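PDB 5I45: glycosyl transferases group 1 family protein from Francisella tularensis subsp. tularensis, which probably transfers a sugar from an activated donor as a GT-B glycosyltransferase, of which this chain is the C-terminal domain. Local coordinates for residues S107-L112 with S134-I139; E130-K135 with D190-K195. All coordinates share one frame; numbering follows the deposited sequence. Where two conformers were deposited one is given.

Interaction 1: residues S107-L112 with S134-I139; sequences SWYRAL and SKCAVI
C136 points its thiol at the last turn of helix 104-111, where C136 SG lies 3.1 Å from Y109 O and C136 SG lies 3.5 Å from L112 O. The sulfur thus faces two backbone oxygens, both on its helix side. With chi1 at -54°, SG stands beside the backbone N of C136 and anti to its carbonyl carbon, and this rotation carries it toward the helix. The apolar part of the encounter is looser: Y109 CB stays 4.2 Å from C136 SG, and L112 CB is farther still. Relative to the tyrosine ring, the sulfur lies at the edge, close to the ring plane.

S134 meets the same tyrosine at the root of its side chain. Its OG comes within 3.4 Å of Y109 CB and its CB within 3.7 Å of that same carbon, while the hydroxyl itself is hydrogen-bonded to the E130 carbonyl in the last turn of the helix that precedes it. With chi1 of Y109 at -73°, CG lies beside the backbone N, and the ring runs on, away from 134-139, to P127 and A131 of helix 126-133 and stacks with F35.

K135, with positive phi, is the C' residue of the Schellman motif that ends helix 126-133, and this turn places S134 and C136 before the chain enters strand 137-140. The buried interface therefore sets a polarisable sulfur against two carbonyl oxygens, while the serine, its hydroxyl already engaged by E130, meets the tyrosine by packing.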
loop_
_atom_site.group_PDB
_atom_site.type_symbol
_atom_site.label_atom_id
_atom_site.label_comp_id
_atom_site.label_asym_id
_atom_site.label_seq_id
_atom_site.Cartn_x
_atom_site.Cartn_y
_atom_site.Cartn_z
ATOM N N SER A 107 -2.966 4.603 -11.749
ATOM C CA SER A 107 -2.336 5.886 -11.468
ATOM C C SER A 107 -1.990 6.020 -9.992
ATOM O O SER A 107 -1.048 6.736 -9.649
ATOM C CB SER A 107 -3.222 7.085 -11.892
ATOM O OG SER A 107 -4.341 7.236 -11.069
ATOM N N TRP A 108 -2.784 5.404 -9.122
ATOM C CA TRP A 108 -2.467 5.456 -7.695
ATOM C C TRP A 108 -1.197 4.704 -7.393
ATOM O O TRP A 108 -0.360 5.185 -6.657
ATOM C CB TRP A 108 -3.617 4.943 -6.808
ATOM C CG TRP A 108 -4.572 6.010 -6.459
ATOM C CD1 TRP A 108 -5.822 6.194 -6.949
ATOM C CD2 TRP A 108 -4.322 7.101 -5.578
ATOM N NE1 TRP A 108 -6.392 7.300 -6.390
ATOM C CE2 TRP A 108 -5.488 7.886 -5.549
ATOM C CE3 TRP A 108 -3.234 7.476 -4.792
ATOM C CZ2 TRP A 108 -5.591 9.044 -4.771
ATOM C CZ3 TRP A 108 -3.349 8.627 -4.014
ATOM C CH2 TRP A 108 -4.501 9.372 -4.010
ATOM N N TYR A 109 -1.013 3.528 -7.980
ATOM C CA TYR A 109 0.236 2.811 -7.749
ATOM C C TYR A 109 1.422 3.678 -8.156
ATOM O O TYR A 109 2.445 3.706 -7.463
ATOM C CB TYR A 109 0.288 1.487 -8.491
ATOM C CG TYR A 109 -0.585 0.413 -7.906
ATOM C CD1 TYR A 109 -0.238 -0.205 -6.720
ATOM C CD2 TYR A 109 -1.745 0.005 -8.535
ATOM C CE1 TYR A 109 -0.994 -1.224 -6.201
ATOM C CE2 TYR A 109 -2.521 -1.005 -7.997
ATOM C CZ TYR A 109 -2.123 -1.607 -6.837
ATOM O OH TYR A 109 -2.881 -2.624 -6.291
ATOM N N ARG A 110 1.257 4.413 -9.253
ATOM C CA ARG A 110 2.331 5.291 -9.749
ATOM C C ARG A 110 2.663 6.461 -8.836
ATOM O O ARG A 110 3.729 7.058 -8.951
ATOM C CB ARG A 110 1.985 5.803 -11.153
ATOM C CG ARG A 110 2.240 4.771 -12.213
ATOM C CD ARG A 110 2.124 5.326 -13.621
ATOM N NE ARG A 110 0.748 5.398 -14.109
ATOM C CZ ARG A 110 0.070 4.367 -14.614
ATOM N NH1 ARG A 110 0.617 3.135 -14.664
ATOM N NH2 ARG A 110 -1.176 4.564 -15.055
ATOM N N ALA A 111 1.748 6.801 -7.937
ATOM C CA ALA A 111 1.935 7.900 -7.005
ATOM C C ALA A 111 2.497 7.452 -5.656
ATOM O O ALA A 111 2.886 8.308 -4.860
ATOM C CB ALA A 111 0.622 8.636 -6.789
ATOM N N LEU A 112 2.539 6.134 -5.402
ATOM C CA LEU A 112 2.887 5.627 -4.067
ATOM C C LEU A 112 4.279 5.041 -3.951
ATOM O O LEU A 112 4.729 4.309 -4.833
ATOM C CB LEU A 112 1.882 4.522 -3.680
ATOM C CG LEU A 112 0.447 5.006 -3.529
ATOM C CD1 LEU A 112 -0.500 3.818 -3.493
ATOM C CD2 LEU A 112 0.262 5.933 -2.344
ATOM N N SER A 134 4.747 -1.550 -10.591
ATOM C CA SER A 134 4.808 -0.103 -10.587
ATOM C C SER A 134 6.001 0.435 -9.809
ATOM O O SER A 134 6.120 1.634 -9.636
ATOM C CB SER A 134 3.522 0.467 -9.993
ATOM O OG SER A 134 2.364 -0.095 -10.602
ATOM N N LYS A 135 6.873 -0.460 -9.347
ATOM C CA LYS A 135 8.042 -0.116 -8.574
ATOM C C LYS A 135 7.719 0.537 -7.222
ATOM O O LYS A 135 8.443 1.377 -6.709
ATOM C CB LYS A 135 9.063 0.679 -9.409
ATOM C CG LYS A 135 10.504 0.290 -9.134
ATOM C CD LYS A 135 11.515 0.983 -10.028
ATOM C CE LYS A 135 11.491 0.553 -11.493
ATOM N NZ LYS A 135 12.608 1.201 -12.230
ATOM N N CYS A 136 6.629 0.073 -6.638
ATOM C CA CYS A 136 6.294 0.386 -5.227
ATOM C C CYS A 136 6.989 -0.648 -4.351
ATOM O O CYS A 136 7.080 -1.823 -4.723
ATOM C CB CYS A 136 4.798 0.273 -4.973
ATOM S SG CYS A 136 3.756 1.220 -6.050
ATOM N N ALA A 137 7.470 -0.261 -3.174
ATOM C CA ALA A 137 7.983 -1.247 -2.213
ATOM C C ALA A 137 6.785 -1.892 -1.536
ATOM O O ALA A 137 5.904 -1.154 -1.082
ATOM C CB ALA A 137 8.868 -0.559 -1.206
ATOM N N VAL A 138 6.743 -3.212 -1.421
ATOM C CA VAL A 138 5.589 -3.905 -0.859
ATOM C C VAL A 138 5.883 -4.565 0.476
ATOM O O VAL A 138 6.915 -5.258 0.682
ATOM C CB VAL A 138 5.079 -4.974 -1.851
ATOM C CG1 VAL A 138 3.966 -5.836 -1.258
ATOM C CG2 VAL A 138 4.566 -4.307 -3.104
ATOM N N ILE A 139 4.920 -4.344 1.381
ATOM C CA ILE A 139 4.846 -5.044 2.660
ATOM C C ILE A 139 3.575 -5.874 2.581
ATOM O O ILE A 139 2.518 -5.351 2.317
ATOM C CB ILE A 139 4.729 -4.054 3.826
ATOM C CG1 ILE A 139 5.970 -3.172 3.925
ATOM C CG2 ILE A 139 4.518 -4.836 5.132
ATOM C CD1 ILE A 139 5.752 -1.931 4.771
#

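Interaction 2: residues E130-K135 with D190-K195; sequences EAMASK and DLVTTK
V192 fits against the last turn of helix 126-133 with both of its methyl groups. CG1 touches CB of M132, a selenomethionine, at 3.7 Å, and CG2 lies 3.5 Å from the backbone N of A133 and 4.0 Å from A133 CB. The valine therefore spans two successive residues, reaching the backbone itself at the small alanine, where the helices come close enough for the A133 and V192 CA atoms to stand 6.1 Å apart. The side chains of M132 and V192 cross at about a right angle. In the conformers given for M132 and V192, the selenomethionine bends at its third torsion, chi3 84°, which brings M132 CE back to within 4.0 Å of V192 CG1 and 4.1 Å of L191 CD2. V192 thus follows the selenomethionine from CB to CE, and L191 joins it only at the terminal methyl.

Within the Rossmann-like C-terminal domain of this GT-B protein, the contact lays the end of the C-terminal helix 178-195 against helix 126-133, well away from the centre of the chain. M132 also touches V138 of strand 137-140 and I149, linking the helix pair to the sheet.

Farther along helix 178-195, T194 OG1 donates to D190 O at 2.7 Å, almost in line with the carbonyl. The L191 carbonyl accepts from both T194 N and K195 N. Beside the apolar patch, Q186 receives K135 NZ at OE1 and gives its NE2 to D190 OD1, while K135 makes a cation-pi contact with Y189.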
loop_
_atom_site.group_PDB
_atom_site.type_symbol
_atom_site.label_atom_id
_atom_site.label_comp_id
_atom_site.label_asym_id
_atom_site.label_seq_id
_atom_site.Cartn_x
_atom_site.Cartn_y
_atom_site.Cartn_z
ATOM N N GLU A 130 0.778 -5.900 -8.875
ATOM C CA GLU A 130 0.494 -4.597 -9.494
ATOM C C GLU A 130 1.426 -3.535 -8.890
ATOM O O GLU A 130 1.961 -2.683 -9.608
ATOM C CB GLU A 130 -0.971 -4.228 -9.273
ATOM C CG GLU A 130 -1.972 -5.048 -10.090
ATOM C CD GLU A 130 -3.430 -4.898 -9.625
ATOM O OE1 GLU A 130 -3.720 -4.149 -8.695
ATOM O OE2 GLU A 130 -4.309 -5.576 -10.203
ATOM N N ALA A 131 1.589 -3.584 -7.575
ATOM C CA ALA A 131 2.448 -2.636 -6.862
ATOM C C ALA A 131 3.906 -2.816 -7.286
ATOM O O ALA A 131 4.602 -1.837 -7.565
ATOM C CB ALA A 131 2.302 -2.796 -5.378
HETATM N N MSE A 132 4.370 -4.059 -7.338
HETATM C CA MSE A 132 5.742 -4.335 -7.744
HETATM C C MSE A 132 6.007 -3.946 -9.178
HETATM O O MSE A 132 7.072 -3.422 -9.490
HETATM C CB MSE A 132 6.042 -5.822 -7.499
HETATM C CG MSE A 132 6.011 -6.121 -5.993
HETATM SE SE MSE A 132 5.780 -8.028 -5.550
HETATM C CE MSE A 132 7.686 -8.598 -5.703
ATOM N N ALA A 133 5.045 -4.189 -10.054
ATOM C CA ALA A 133 5.175 -3.774 -11.462
ATOM C C ALA A 133 5.279 -2.253 -11.582
ATOM O O ALA A 133 5.838 -1.756 -12.568
ATOM C CB ALA A 133 4.011 -4.316 -12.275
ATOM N N SER A 134 4.747 -1.550 -10.591
ATOM C CA SER A 134 4.808 -0.103 -10.587
ATOM C C SER A 134 6.001 0.435 -9.809
ATOM O O SER A 134 6.120 1.634 -9.636
ATOM C CB SER A 134 3.522 0.467 -9.993
ATOM O OG SER A 134 2.364 -0.095 -10.602
ATOM N N LYS A 135 6.873 -0.460 -9.347
ATOM C CA LYS A 135 8.042 -0.116 -8.574
ATOM C C LYS A 135 7.719 0.537 -7.222
ATOM O O LYS A 135 8.443 1.377 -6.709
ATOM C CB LYS A 135 9.063 0.679 -9.409
ATOM C CG LYS A 135 10.504 0.290 -9.134
ATOM C CD LYS A 135 11.515 0.983 -10.028
ATOM C CE LYS A 135 11.491 0.553 -11.493
ATOM N NZ LYS A 135 12.608 1.201 -12.230
ATOM N N ASP A 190 11.930 -6.053 -10.918
ATOM C CA ASP A 190 12.706 -6.964 -11.761
ATOM C C ASP A 190 12.102 -8.365 -11.749
ATOM O O ASP A 190 12.059 -9.029 -12.767
ATOM C CB ASP A 190 14.163 -7.003 -11.315
ATOM C CG ASP A 190 14.910 -5.715 -11.621
ATOM O OD1 ASP A 190 14.415 -4.899 -12.414
ATOM O OD2 ASP A 190 15.995 -5.484 -11.058
ATOM N N LEU A 191 11.671 -8.810 -10.578
ATOM C CA LEU A 191 11.073 -10.110 -10.459
ATOM C C LEU A 191 9.772 -10.208 -11.233
ATOM O O LEU A 191 9.583 -11.126 -12.015
ATOM C CB LEU A 191 10.815 -10.459 -8.990
ATOM C CG LEU A 191 10.008 -11.740 -8.759
ATOM C CD1 LEU A 191 10.817 -12.944 -9.165
ATOM C CD2 LEU A 191 9.613 -11.837 -7.303
ATOM N N VAL A 192 8.865 -9.253 -11.035
ATOM C CA VAL A 192 7.553 -9.397 -11.663
ATOM C C VAL A 192 7.591 -9.186 -13.170
ATOM O O VAL A 192 6.897 -9.889 -13.907
ATOM C CB VAL A 192 6.470 -8.573 -10.931
ATOM C CG1 VAL A 192 6.470 -8.959 -9.458
ATOM C CG2 VAL A 192 6.689 -7.080 -11.135
ATOM N N THR A 193 8.448 -8.290 -13.660
ATOM C CA THR A 193 8.523 -8.073 -15.110
ATOM C C THR A 193 9.196 -9.252 -15.825
ATOM O O THR A 193 9.034 -9.425 -17.039
ATOM C CB THR A 193 9.214 -6.751 -15.481
ATOM O OG1 THR A 193 10.513 -6.709 -14.883
ATOM C CG2 THR A 193 8.390 -5.576 -15.019
ATOM N N THR A 194 9.911 -10.089 -15.066
ATOM C CA THR A 194 10.564 -11.269 -15.619
ATOM C C THR A 194 9.699 -12.499 -15.487
ATOM O O THR A 194 9.574 -13.263 -16.452
ATOM C CB THR A 194 11.878 -11.570 -14.885
ATOM O OG1 THR A 194 12.756 -10.450 -15.007
ATOM C CG2 THR A 194 12.563 -12.827 -15.449
ATOM N N LYS A 195 9.130 -12.718 -14.298
ATOM C CA LYS A 195 8.438 -13.974 -14.000
ATOM C C LYS A 195 6.905 -13.937 -13.981
ATOM O O LYS A 195 6.272 -14.981 -14.120
ATOM C CB LYS A 195 8.970 -14.522 -12.657
ATOM C CG LYS A 195 8.360 -15.849 -12.227
ATOM C CD LYS A 195 9.317 -16.743 -11.446
ATOM C CE LYS A 195 9.854 -16.109 -10.187
ATOM N NZ LYS A 195 10.446 -17.126 -9.246
#

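Overall arrangement
From the N terminus, the chain passes helix 104-111 and strand 114-117, then helix 126-133, before 134-139 returns to helix 104-111; interaction 1 closes this loop of 21 residues. Interaction 2 opens on 130-135, overlapping the first contact at S134 and K135, and closes a longer loop of 54 residues through strands 137-140 and 157-158 and helix 164-176 to the C-terminal helix. The two loops therefore follow one another with a short overlap. Their centres lie 10 Å apart, joined by C136 N approaching A131 O and by Y109 packing on A131. Helix 126-133 is the common element, tied to helix 104-111 on one hand and helix 178-195 on the other.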